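Local coordinates for brain-specific angiogenesis inhibitor 1-associated protein 2-like protein 2 (Mus musculus, PDB 3OK8), which binds phosphoinositide headgroups and induces planar or gently curved membrane structures through its dimeric I-BAR (IMD) domain, at the interface of chains A and B. Residues are numbered along the deposited sequence; one frame, centred on the assembly and turned at random. Chains: chain A/B, Brain-specific angiogenesis inhibitor 1-associated protein 2-like protein 2.

The interface of chains A and B. Residues chain A 182, 186, 189; chain B 60, 63-64, 70, 73, 77.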
loop_
_atom_site.group_PDB
_atom_site.type_symbol
_atom_site.label_atom_id
_atom_site.label_comp_id
_atom_site.label_asym_id
_atom_site.label_seq_id
_atom_site.Cartn_x
_atom_site.Cartn_y
_atom_site.Cartn_z
ATOM N N GLU A 182 2.813 16.161 -30.246
ATOM C CA GLU A 182 2.425 14.835 -29.811
ATOM C C GLU A 182 3.458 14.311 -28.837
ATOM O O GLU A 182 3.119 13.843 -27.742
ATOM C CB GLU A 182 2.318 13.902 -31.005
ATOM C CG GLU A 182 2.014 12.466 -30.658
ATOM C CD GLU A 182 1.762 11.642 -31.894
ATOM O OE1 GLU A 182 2.742 11.315 -32.597
ATOM O OE2 GLU A 182 0.579 11.338 -32.174
ATOM N N TYR A 186 3.330 13.062 -24.690
ATOM C CA TYR A 186 3.811 11.807 -24.108
ATOM C C TYR A 186 4.878 12.058 -23.040
ATOM O O TYR A 186 4.820 11.507 -21.928
ATOM C CB TYR A 186 4.350 10.863 -25.168
ATOM C CG TYR A 186 3.254 10.233 -25.989
ATOM C CD1 TYR A 186 2.366 9.346 -25.406
ATOM C CD2 TYR A 186 3.101 10.524 -27.347
ATOM C CE1 TYR A 186 1.358 8.760 -26.128
ATOM C CE2 TYR A 186 2.082 9.938 -28.088
ATOM C CZ TYR A 186 1.213 9.051 -27.463
ATOM O OH TYR A 186 0.198 8.455 -28.157
ATOM N N LEU A 189 3.626 13.161 -19.714
ATOM C CA LEU A 189 3.009 12.065 -18.978
ATOM C C LEU A 189 4.106 11.232 -18.337
ATOM O O LEU A 189 4.067 10.924 -17.135
ATOM C CB LEU A 189 2.148 11.212 -19.913
ATOM C CG LEU A 189 1.089 10.311 -19.282
ATOM C CD1 LEU A 189 0.229 11.109 -18.301
ATOM C CD2 LEU A 189 0.217 9.655 -20.361
ATOM N N ILE B 60 -1.404 3.824 -23.296
ATOM C CA ILE B 60 -0.886 5.073 -23.813
ATOM C C ILE B 60 0.525 4.855 -24.335
ATOM O O ILE B 60 0.881 5.349 -25.409
ATOM C CB ILE B 60 -0.965 6.159 -22.722
ATOM C CG1 ILE B 60 -2.441 6.493 -22.466
ATOM C CG2 ILE B 60 -0.158 7.396 -23.087
ATOM C CD1 ILE B 60 -2.685 7.775 -21.715
ATOM N N GLN B 63 0.305 3.255 -27.589
ATOM C CA GLN B 63 -0.059 4.226 -28.613
ATOM C C GLN B 63 1.165 5.075 -29.006
ATOM O O GLN B 63 1.335 5.412 -30.169
ATOM C CB GLN B 63 -1.254 5.087 -28.158
ATOM C CG GLN B 63 -2.497 4.258 -27.848
ATOM C CD GLN B 63 -3.685 5.059 -27.299
ATOM O OE1 GLN B 63 -3.563 5.822 -26.337
ATOM N NE2 GLN B 63 -4.853 4.859 -27.904
ATOM N N ALA B 64 2.034 5.386 -28.039
ATOM C CA ALA B 64 3.270 6.112 -28.313
ATOM C C ALA B 64 4.246 5.225 -29.082
ATOM O O ALA B 64 4.929 5.682 -30.006
ATOM C CB ALA B 64 3.901 6.624 -27.024
ATOM N N SER B 70 7.691 9.220 -30.888
ATOM C CA SER B 70 7.538 9.013 -29.449
ATOM C C SER B 70 7.692 7.571 -28.989
ATOM O O SER B 70 7.097 7.192 -27.974
ATOM C CB SER B 70 6.180 9.530 -28.981
ATOM O OG SER B 70 6.105 10.934 -29.087
ATOM N N LEU B 73 9.612 7.253 -25.381
ATOM C CA LEU B 73 8.717 7.653 -24.297
ATOM C C LEU B 73 7.616 6.626 -24.070
ATOM O O LEU B 73 7.162 6.424 -22.944
ATOM C CB LEU B 73 8.095 9.015 -24.594
ATOM C CG LEU B 73 9.106 10.159 -24.671
ATOM C CD1 LEU B 73 8.483 11.385 -25.317
ATOM C CD2 LEU B 73 9.634 10.476 -23.282
ATOM N N LEU B 77 6.803 4.400 -20.583
ATOM C CA LEU B 77 5.471 4.293 -19.985
ATOM C C LEU B 77 5.057 2.830 -19.787
ATOM O O LEU B 77 4.496 2.474 -18.755
ATOM C CB LEU B 77 4.423 5.056 -20.825
ATOM C CG LEU B 77 4.580 6.587 -20.919
ATOM C CD1 LEU B 77 3.796 7.196 -22.091
ATOM C CD2 LEU B 77 4.210 7.284 -19.604
HETATM O O HOH W 1 -2.374 8.097 -27.029
HETATM O O HOH W 2 5.604 11.266 -32.033
#
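In the antiparallel dimer of three-helix I-BAR bundles, A:Tyr186 on helix 153-217 meets the turn of chain B that joins helix 7-64 to helix 71-148. Its ring lies flat against B:Ala64, whose methyl CB sits over the centre of one face, 3.5 Å from the centroid, a CH-pi contact. At one edge, B:Ile60 CG2 lies in the ring plane, 3.7 Å from CE1; across the ring, B:Ser70 CB sits above the plane on the methyl's side, 3.6 Å from CD2. With CG anti to its carbonyl carbon (chi1 -74°), A:Tyr186 sends its phenol along the end of helix 7-64, where water 1 joins its OH (2.8 Å) to the side-chain amide oxygen OE1 of B:Gln63 (2.7 Å). A second water connects the chains on the other flank, between the carboxylate oxygen OE1 of A:Glu182 and the hydroxyl OG of B:Ser70. One turn along, A:Leu189 crosses B:Ile60 at about a right angle, its CD2 resting 3.6 Å from CG2; B:Ile60 thus touches both residues of chain A, and B:Leu77 borders the backbone of A:Leu189. Replacing A:Tyr186 by an alanine would probably leave the B:Ala64 methyl without its aromatic cover and break the water link to B:Gln63. Repeated by two-fold symmetry, this patch packs each bundle against the inter-helix turn of its partner and is likely to help hold together the antiparallel dimer that binds membranes.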